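Local coordinates for protein Exo-beta-1,3-galactanase (Bifidobacterium bifidum, PDB 5FLW) that probably hydrolyses beta-1,3-galactan chains from their ends to release galactose, as a family 43 glycoside hydrolase, at residues 140-145 with 254-259. Sequence-based numbering, arbitrary orientation. Where two conformers were deposited one is given.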
loop_
_atom_site.group_PDB
_atom_site.type_symbol
_atom_site.label_atom_id
_atom_site.label_comp_id
_atom_site.label_asym_id
_atom_site.label_seq_id
_atom_site.Cartn_x
_atom_site.Cartn_y
_atom_site.Cartn_z
ATOM N N GLY A 140 -4.229 1.569 -2.810
ATOM C CA GLY A 140 -4.201 0.663 -1.679
ATOM C C GLY A 140 -5.480 -0.155 -1.688
ATOM O O GLY A 140 -6.357 0.077 -2.515
ATOM N N VAL A 141 -5.579 -1.126 -0.774
ATOM C CA VAL A 141 -6.786 -1.948 -0.678
ATOM C C VAL A 141 -7.304 -2.020 0.762
ATOM O O VAL A 141 -6.559 -1.860 1.740
ATOM C CB VAL A 141 -6.608 -3.370 -1.271
ATOM C CG1 VAL A 141 -6.343 -3.300 -2.791
ATOM C CG2 VAL A 141 -5.492 -4.121 -0.534
ATOM N N PHE A 142 -8.604 -2.309 0.886
ATOM C CA PHE A 142 -9.208 -2.546 2.188
ATOM C C PHE A 142 -10.346 -3.560 2.036
ATOM O O PHE A 142 -11.151 -3.470 1.108
ATOM C CB PHE A 142 -9.694 -1.231 2.835
ATOM C CG PHE A 142 -10.475 -1.433 4.117
ATOM C CD1 PHE A 142 -9.831 -1.795 5.295
ATOM C CD2 PHE A 142 -11.853 -1.279 4.138
ATOM C CE1 PHE A 142 -10.548 -2.007 6.448
ATOM C CE2 PHE A 142 -12.563 -1.486 5.292
ATOM C CZ PHE A 142 -11.907 -1.852 6.451
ATOM N N GLN A 143 -10.394 -4.528 2.945
ATOM C CA GLN A 143 -11.453 -5.529 2.986
ATOM C C GLN A 143 -12.188 -5.400 4.320
ATOM O O GLN A 143 -11.580 -5.557 5.388
ATOM C CB GLN A 143 -10.868 -6.926 2.812
ATOM C CG GLN A 143 -11.887 -8.010 2.775
ATOM C CD GLN A 143 -11.277 -9.329 2.396
ATOM O OE1 GLN A 143 -10.405 -9.859 3.107
ATOM N NE2 GLN A 143 -11.698 -9.863 1.251
ATOM N N ASP A 144 -13.485 -5.095 4.252
ATOM C CA ASP A 144 -14.308 -4.828 5.426
ATOM C C ASP A 144 -14.841 -6.143 6.037
ATOM O O ASP A 144 -14.706 -7.232 5.452
ATOM C CB ASP A 144 -15.430 -3.851 5.063
ATOM C CG ASP A 144 -15.851 -2.947 6.229
ATOM O OD1 ASP A 144 -15.550 -3.250 7.407
ATOM O OD2 ASP A 144 -16.525 -1.935 5.939
ATOM N N GLU A 145 -15.461 -6.007 7.228
ATOM C CA GLU A 145 -15.884 -7.175 7.998
ATOM C C GLU A 145 -16.993 -7.950 7.299
ATOM O O GLU A 145 -17.127 -9.163 7.503
ATOM C CB GLU A 145 -16.331 -6.755 9.409
ATOM C CG GLU A 145 -16.364 -7.906 10.427
ATOM C CD GLU A 145 -16.291 -7.432 11.871
ATOM O OE1 GLU A 145 -16.474 -6.216 12.096
ATOM O OE2 GLU A 145 -16.041 -8.269 12.770
ATOM N N ASP A 254 -8.270 -10.349 15.852
ATOM C CA ASP A 254 -9.413 -9.686 15.232
ATOM C C ASP A 254 -8.901 -8.447 14.508
ATOM O O ASP A 254 -8.565 -7.447 15.166
ATOM C CB ASP A 254 -10.463 -9.283 16.268
ATOM C CG ASP A 254 -11.706 -8.700 15.634
ATOM O OD1 ASP A 254 -11.706 -8.474 14.396
ATOM O OD2 ASP A 254 -12.694 -8.472 16.376
ATOM N N PRO A 255 -8.846 -8.454 13.182
ATOM C CA PRO A 255 -8.286 -7.285 12.473
ATOM C C PRO A 255 -9.115 -6.025 12.625
ATOM O O PRO A 255 -8.605 -4.930 12.341
ATOM C CB PRO A 255 -8.212 -7.754 11.018
ATOM C CG PRO A 255 -9.232 -8.828 10.930
ATOM C CD PRO A 255 -9.278 -9.519 12.262
ATOM N N TYR A 256 -10.380 -6.150 13.033
ATOM C CA TYR A 256 -11.306 -5.032 13.165
ATOM C C TYR A 256 -11.422 -4.501 14.591
ATOM O O TYR A 256 -12.107 -3.504 14.807
ATOM C CB TYR A 256 -12.682 -5.413 12.580
ATOM C CG TYR A 256 -12.543 -5.954 11.170
ATOM C CD1 TYR A 256 -12.232 -5.098 10.111
ATOM C CD2 TYR A 256 -12.682 -7.323 10.893
ATOM C CE1 TYR A 256 -12.087 -5.588 8.825
ATOM C CE2 TYR A 256 -12.536 -7.828 9.596
ATOM C CZ TYR A 256 -12.236 -6.958 8.574
ATOM O OH TYR A 256 -12.071 -7.428 7.279
ATOM N N ASN A 257 -10.758 -5.128 15.557
ATOM C CA ASN A 257 -10.758 -4.677 16.948
ATOM C C ASN A 257 -9.404 -4.988 17.571
ATOM O O ASN A 257 -9.303 -5.576 18.643
ATOM C CB ASN A 257 -11.910 -5.297 17.738
ATOM C CG ASN A 257 -13.238 -4.739 17.325
ATOM O OD1 ASN A 257 -13.540 -3.584 17.634
ATOM N ND2 ASN A 257 -14.035 -5.532 16.601
ATOM N N SER A 258 -8.346 -4.569 16.901
ATOM C CA SER A 258 -6.997 -4.908 17.307
ATOM C C SER A 258 -6.466 -3.815 18.234
ATOM O O SER A 258 -6.881 -2.655 18.162
ATOM C CB SER A 258 -6.139 -5.102 16.046
ATOM O OG SER A 258 -4.759 -5.236 16.350
ATOM N N GLU A 259 -5.581 -4.209 19.144
ATOM C CA GLU A 259 -4.899 -3.275 20.034
ATOM C C GLU A 259 -3.474 -2.979 19.619
ATOM O O GLU A 259 -2.827 -2.129 20.242
ATOM C CB GLU A 259 -4.919 -3.761 21.493
ATOM C CG GLU A 259 -6.323 -3.967 22.108
ATOM C CD GLU A 259 -7.145 -2.658 22.263
ATOM O OE1 GLU A 259 -6.552 -1.563 22.508
ATOM O OE2 GLU A 259 -8.411 -2.715 22.157
HETATM O O HOH W 1 -15.317 -8.410 15.114
HETATM O O HOH W 2 -13.571 -9.945 13.241
HETATM O O HOH W 3 -16.347 -4.745 14.585
#
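Tyr256 OH donates a hydrogen bond of 2.7 Å to Gln143 O, the backbone carbonyl of the last residue of strand 139-143. The hydroxyl lies above the plane of that carbonyl, tilted 44° out of it, while the oxygen sits at the edge of the phenol ring, near the ring's own plane. Tyrosine suits the place because its long, rigid side chain carries a donor across from the 254-259 loop to the strand end. With CG beside its own backbone N and anti to the carbonyl carbon, this torsion (chi1 -52°) sets the ring so that its hydroxyl reaches Gln143 O.

Glu145 roofs one face of this ring. Its CB stands over the centre, 4.0 Å from the centroid, in a CH-pi contact, and the extended chain then runs back toward the root of the tyrosine, bringing CD to 3.7 Å from Tyr256 CD2. A long aliphatic stem can cover the ring while its carboxylate reaches water: in the conformer given, two waters probably bridge Glu145 OE2 and Asp254, and a third lies between Glu145 OE1 and Asn257 ND2. These waters probably ease the closeness of two like charges. At the ring's edge, Phe142 CZ approaches Tyr256 CE1 at 4.4 Å. A leucine in place of Tyr256 would probably leave Gln143 O without this donor and Glu145 without the flat surface beneath its stem.

Both ends are held in place: Asp144 OD1 accepts from Glu145 N and forms a salt bridge with Lys195, and its OD2 is hydrogen-bonded to Tyr200, both in the blade of strands 191-196 and 199-205. Asp254 OD1 accepts from Tyr256 N at 3.0 Å, an Asx turn within the type I turn 254-257. The tyrosine thus ties a turn between strands 244-250 and 261-266 to the innermost strand of another four-stranded blade, a link between blades of the five-bladed beta-propeller characteristic of family 43.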